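Local coordinates for protein argonaute 5 (Arabidopsis thaliana, PDB 4G0O) that probably recognises the 5' end of small guide RNAs through its MID domain, whose nucleotide specificity loop sorts them by their first base, at residues Gln106-Arg111 with Glu122-Lys127; Glu60-Ala65 with Lys94-Thr99. All coordinates share one frame; numbering follows the deposited sequence.

Interaction 1: Gln106-Arg111 with Glu122-Lys127; sequences QCCQPR and ENVALK. With SO4 (sulfate ion), chain C.
The flat carboxamide of Gln106 sits between Lys127 and a sulfate ion. To one side of its plane lies Lys127, whose CB stands 3.7 Å from Gln106 OE1, the two side chains crossing at about a right angle. Near the outer end of the amide, clearly off the plane on the other side, is sulfate O3, about equally far from Gln106 OE1 and NE2. Of these two approaches only that of Gln106 NE2 to O3 is a hydrogen bond, a weak and strongly bent one (3.0 Å, N-H...O 129°). A second weak bond of 3.3 Å runs from NE2 to the backbone O of Cys107, and the pair may steady the amide only loosely. CG of Gln106 is anti to the backbone N (chi1 176°) and the chain then bends at chi2 (62°), which folds the amide back toward the sulfate and leaves CG against Val124 CG1 at 3.9 Å. Val124 CG1 also faces Cys108 SG at 4.4 Å, and Leu35 of helix 27-42 packs on the valine as well. Strand 105-108 pairs in parallel with strand 78-82 in the central sheet of the Rossmann-like MID domain, and residues 122-127 of helix 118-131 run nearly antiparallel to strand residues 106-108, their axes 9.9 Å apart. Cys107 turns to the opposite face, where helix 90-101 packs with Tyr90, Ile93 and Lys94. Tyr90, Lys94, Gln106 and Lys131 correspond in kind and order to the tyrosine, lysine, glutamine and lysine that hold the 5' phosphate of the guide in other eukaryotic Argonautes, and the sulfate, also bonded by Lys131 NZ, probably mimics that phosphate. An alanine in place of Gln106 would remove the amide, and the sulfate would probably be held less firmly, with a gap likely beside Val124 CG1.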
# COMPACT_ATOMS: atom_id res chain seq x y z
N GLN A 106 -2.77 2.95 0.38
CA GLN A 106 -3.03 2.43 -0.96
C GLN A 106 -3.69 1.05 -0.83
O GLN A 106 -3.09 0.10 -0.30
CB GLN A 106 -1.74 2.32 -1.76
CG GLN A 106 -1.94 1.69 -3.13
CD GLN A 106 -2.86 2.51 -4.01
OE1 GLN A 106 -2.71 3.73 -4.11
NE2 GLN A 106 -3.83 1.86 -4.63
N CYS A 107 -4.93 0.95 -1.31
CA CYS A 107 -5.69 -0.27 -1.20
C CYS A 107 -5.61 -1.12 -2.49
O CYS A 107 -5.74 -0.60 -3.61
CB CYS A 107 -7.14 0.04 -0.82
SG CYS A 107 -7.36 0.84 0.79
N CYS A 108 -5.40 -2.42 -2.30
CA CYS A 108 -5.15 -3.36 -3.38
C CYS A 108 -5.96 -4.63 -3.23
O CYS A 108 -5.91 -5.28 -2.18
CB CYS A 108 -3.67 -3.75 -3.39
SG CYS A 108 -2.56 -2.39 -3.77
N GLN A 109 -6.69 -5.01 -4.27
CA GLN A 109 -7.49 -6.23 -4.24
C GLN A 109 -6.63 -7.51 -4.25
O GLN A 109 -5.77 -7.70 -5.11
CB GLN A 109 -8.45 -6.26 -5.42
CG GLN A 109 -9.57 -5.26 -5.32
CD GLN A 109 -10.34 -5.17 -6.60
OE1 GLN A 109 -9.76 -5.00 -7.67
NE2 GLN A 109 -11.66 -5.31 -6.50
N PRO A 110 -6.90 -8.40 -3.28
CA PRO A 110 -6.13 -9.64 -3.12
C PRO A 110 -6.06 -10.51 -4.38
O PRO A 110 -5.03 -11.16 -4.63
CB PRO A 110 -6.86 -10.37 -1.96
CG PRO A 110 -8.20 -9.69 -1.84
CD PRO A 110 -8.00 -8.29 -2.31
N ARG A 111 -7.12 -10.53 -5.19
CA ARG A 111 -7.11 -11.30 -6.43
C ARG A 111 -6.14 -10.70 -7.46
O ARG A 111 -5.52 -11.41 -8.26
CB ARG A 111 -8.52 -11.34 -6.98
CG ARG A 111 -8.66 -11.86 -8.39
CD ARG A 111 -10.01 -11.42 -8.96
NE ARG A 111 -10.88 -10.84 -7.94
CZ ARG A 111 -11.07 -9.53 -7.75
NH1 ARG A 111 -11.88 -9.11 -6.79
NH2 ARG A 111 -10.45 -8.65 -8.53
N GLU A 122 2.73 -1.04 -12.10
CA GLU A 122 3.07 0.25 -12.69
C GLU A 122 2.01 1.28 -12.31
O GLU A 122 2.33 2.34 -11.78
CB GLU A 122 3.21 0.13 -14.21
CG GLU A 122 3.61 1.44 -14.88
CD GLU A 122 4.15 1.26 -16.30
OE1 GLU A 122 4.52 0.11 -16.68
OE2 GLU A 122 4.20 2.27 -17.03
N ASN A 123 0.75 0.95 -12.57
CA ASN A 123 -0.40 1.78 -12.18
C ASN A 123 -0.44 2.15 -10.69
O ASN A 123 -0.61 3.32 -10.34
CB ASN A 123 -1.71 1.09 -12.55
CG ASN A 123 -1.97 1.10 -14.03
OD1 ASN A 123 -2.33 2.13 -14.60
ND2 ASN A 123 -1.79 -0.05 -14.68
N VAL A 124 -0.32 1.15 -9.83
CA VAL A 124 -0.27 1.38 -8.39
C VAL A 124 0.90 2.27 -7.99
O VAL A 124 0.73 3.20 -7.19
CB VAL A 124 -0.21 0.04 -7.63
CG1 VAL A 124 0.06 0.25 -6.13
CG2 VAL A 124 -1.49 -0.74 -7.86
N ALA A 125 2.07 2.01 -8.55
CA ALA A 125 3.26 2.81 -8.25
C ALA A 125 3.04 4.31 -8.51
O ALA A 125 3.41 5.15 -7.70
CB ALA A 125 4.47 2.30 -9.03
N LEU A 126 2.40 4.64 -9.62
CA LEU A 126 2.15 6.04 -9.95
C LEU A 126 1.11 6.63 -9.00
O LEU A 126 1.21 7.80 -8.61
CB LEU A 126 1.68 6.18 -11.39
CG LEU A 126 2.73 5.91 -12.47
CD1 LEU A 126 2.05 5.58 -13.80
CD2 LEU A 126 3.66 7.11 -12.62
N LYS A 127 0.10 5.83 -8.65
CA LYS A 127 -0.90 6.22 -7.66
C LYS A 127 -0.22 6.50 -6.33
O LYS A 127 -0.51 7.49 -5.68
CB LYS A 127 -1.96 5.14 -7.50
CG LYS A 127 -2.79 4.85 -8.76
CD LYS A 127 -3.60 3.57 -8.56
CE LYS A 127 -4.54 3.29 -9.73
NZ LYS A 127 -5.30 2.02 -9.51
S SO4 C . -6.94 3.87 -4.47
O1 SO4 C . -7.26 2.65 -5.23
O2 SO4 C . -7.11 3.57 -3.02
O3 SO4 C . -5.58 4.31 -4.79
O4 SO4 C . -7.84 4.95 -4.88

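Interaction 2: Glu60-Ala65 with Lys94-Thr99; sequences EHIEEA and KRICET. With SO4 (sulfate ion), chain C.
Ile96 makes the contact with Ile62 and Glu63, while residues before and after it on helix 90-101 serve other neighbours. Lys94, first in the segment 94-99, is buried and leans the other way: bends at chi2 (-97°) and chi3 (102°) carry NZ to sulfate O2, a weak bond of 3.4 Å, with Ser105 OG as another partner. Arg95 follows at the surface, where its guanidinium is paired with Glu100; its NH1 stays 5.6 Å from Glu63 OE1, too far for a salt bridge. Ile96 then points at segment 60-65. Its CG1 is anti to the carbonyl carbon (chi1 -71°), and CD1 at the end of that branch does all the touching, 3.9 Å from Ile62 CG2 and 4.1 Å from Glu63 CG. The isoleucines meet at a slant, whereas the glutamate chain crosses Ile96 nearly at right angles. Cys97 and Ile96 both lean on Leu66, one turn after Ile62 on helix 62-72. Glu98, exposed, reaches back one turn to form a weak salt bridge from OE2 to Lys94 NZ at 3.4 Å. Two neighbouring helices of the MID fold are thus joined by hydrocarbon alone at this point, with Glu63 lending its methylene. The lysine's charge is turned to the sulfate side, where Glu98 probably offsets part of it.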
# COMPACT_ATOMS: atom_id res chain seq x y z
N GLU A 60 -12.58 -8.94 10.31
CA GLU A 60 -13.36 -8.38 11.42
C GLU A 60 -12.50 -7.55 12.37
O GLU A 60 -13.02 -6.89 13.26
CB GLU A 60 -14.16 -9.46 12.18
CG GLU A 60 -13.60 -10.89 12.14
CD GLU A 60 -13.84 -11.60 10.81
OE1 GLU A 60 -12.85 -11.84 10.09
OE2 GLU A 60 -15.01 -11.93 10.49
N HIS A 61 -11.19 -7.60 12.16
CA HIS A 61 -10.26 -6.82 12.97
C HIS A 61 -9.81 -5.52 12.29
O HIS A 61 -8.72 -5.01 12.60
CB HIS A 61 -9.01 -7.66 13.29
CG HIS A 61 -9.22 -8.69 14.35
ND1 HIS A 61 -8.56 -8.65 15.56
CD2 HIS A 61 -10.00 -9.79 14.38
CE1 HIS A 61 -8.93 -9.68 16.30
NE2 HIS A 61 -9.80 -10.40 15.60
N ILE A 62 -10.61 -4.98 11.38
CA ILE A 62 -10.20 -3.79 10.60
C ILE A 62 -9.99 -2.56 11.49
O ILE A 62 -8.94 -1.94 11.48
CB ILE A 62 -11.21 -3.47 9.46
CG1 ILE A 62 -11.02 -4.43 8.28
CG2 ILE A 62 -11.07 -2.03 8.96
CD1 ILE A 62 -12.20 -4.49 7.35
N GLU A 63 -11.01 -2.22 12.28
CA GLU A 63 -10.92 -1.07 13.16
C GLU A 63 -9.72 -1.20 14.10
O GLU A 63 -8.91 -0.28 14.20
CB GLU A 63 -12.24 -0.88 13.94
CG GLU A 63 -13.49 -0.61 13.07
CD GLU A 63 -14.16 -1.89 12.55
OE1 GLU A 63 -15.37 -1.83 12.23
OE2 GLU A 63 -13.51 -2.95 12.44
N GLU A 64 -9.59 -2.36 14.75
CA GLU A 64 -8.49 -2.68 15.67
C GLU A 64 -7.09 -2.58 15.05
O GLU A 64 -6.20 -1.95 15.62
CB GLU A 64 -8.66 -4.10 16.26
CG GLU A 64 -7.60 -4.51 17.29
CD GLU A 64 -6.79 -5.76 16.92
OE1 GLU A 64 -6.24 -5.82 15.79
OE2 GLU A 64 -6.68 -6.68 17.78
N ALA A 65 -6.90 -3.24 13.90
CA ALA A 65 -5.60 -3.29 13.22
C ALA A 65 -5.14 -1.91 12.78
O ALA A 65 -4.00 -1.52 13.01
CB ALA A 65 -5.66 -4.22 12.02
N LYS A 94 -11.04 3.27 3.89
CA LYS A 94 -10.55 4.57 3.45
C LYS A 94 -10.95 5.63 4.44
O LYS A 94 -10.15 6.50 4.79
CB LYS A 94 -11.12 4.94 2.09
CG LYS A 94 -10.59 4.08 0.96
CD LYS A 94 -9.44 4.75 0.24
CE LYS A 94 -8.07 4.18 0.65
NZ LYS A 94 -6.94 4.99 0.07
N ARG A 95 -12.20 5.54 4.89
CA ARG A 95 -12.74 6.44 5.90
C ARG A 95 -11.83 6.43 7.14
O ARG A 95 -11.42 7.47 7.64
CB ARG A 95 -14.19 6.06 6.26
CG ARG A 95 -14.69 6.72 7.55
CD ARG A 95 -16.12 6.33 7.93
NE ARG A 95 -16.26 4.91 8.26
CZ ARG A 95 -15.92 4.37 9.43
NH1 ARG A 95 -16.10 3.07 9.65
NH2 ARG A 95 -15.40 5.13 10.39
N ILE A 96 -11.50 5.24 7.61
CA ILE A 96 -10.70 5.11 8.83
C ILE A 96 -9.31 5.69 8.62
O ILE A 96 -8.80 6.45 9.44
CB ILE A 96 -10.59 3.65 9.27
CG1 ILE A 96 -11.93 3.16 9.81
CG2 ILE A 96 -9.48 3.48 10.32
CD1 ILE A 96 -12.01 1.65 9.97
N CYS A 97 -8.71 5.35 7.49
CA CYS A 97 -7.37 5.83 7.19
C CYS A 97 -7.35 7.32 6.90
O CYS A 97 -6.61 8.09 7.55
CB CYS A 97 -6.78 5.07 6.00
SG CYS A 97 -6.46 3.32 6.35
N GLU A 98 -8.14 7.73 5.92
CA GLU A 98 -8.02 9.08 5.39
C GLU A 98 -8.62 10.11 6.35
O GLU A 98 -7.97 11.09 6.70
CB GLU A 98 -8.66 9.17 4.00
CG GLU A 98 -7.99 8.24 2.99
CD GLU A 98 -8.65 8.27 1.61
OE1 GLU A 98 -9.90 8.36 1.53
OE2 GLU A 98 -7.91 8.20 0.60
N THR A 99 -9.85 9.86 6.78
CA THR A 99 -10.55 10.80 7.63
C THR A 99 -10.22 10.60 9.12
O THR A 99 -9.89 11.57 9.81
CB THR A 99 -12.08 10.73 7.42
OG1 THR A 99 -12.56 9.45 7.84
CG2 THR A 99 -12.43 10.92 5.96
S SO4 C . -6.94 3.87 -4.47
O1 SO4 C . -7.26 2.65 -5.23
O2 SO4 C . -7.11 3.57 -3.02
O3 SO4 C . -5.58 4.31 -4.79
O4 SO4 C . -7.84 4.95 -4.88

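Both segments of interaction 2 precede those of interaction 1 in the chain, and the centres of the two contacts lie about 18 Å apart. Helix 90-101 is followed, after a short connection, by strand 105-108, and the contacts meet where Cys107 SG packs against Lys94 CE at 3.4 Å. Interaction 1 ties the strand to helix 118-131 on one face of the parallel sheet; interaction 2 joins helix 90-101 to helix 62-72 on the other. Both reach the same sulfate, which therefore draws on residues of the strand and of the helices on both faces. This is consistent with a 5' phosphate pocket assembled from helix 90-101, strand 105-108 and helix 118-131.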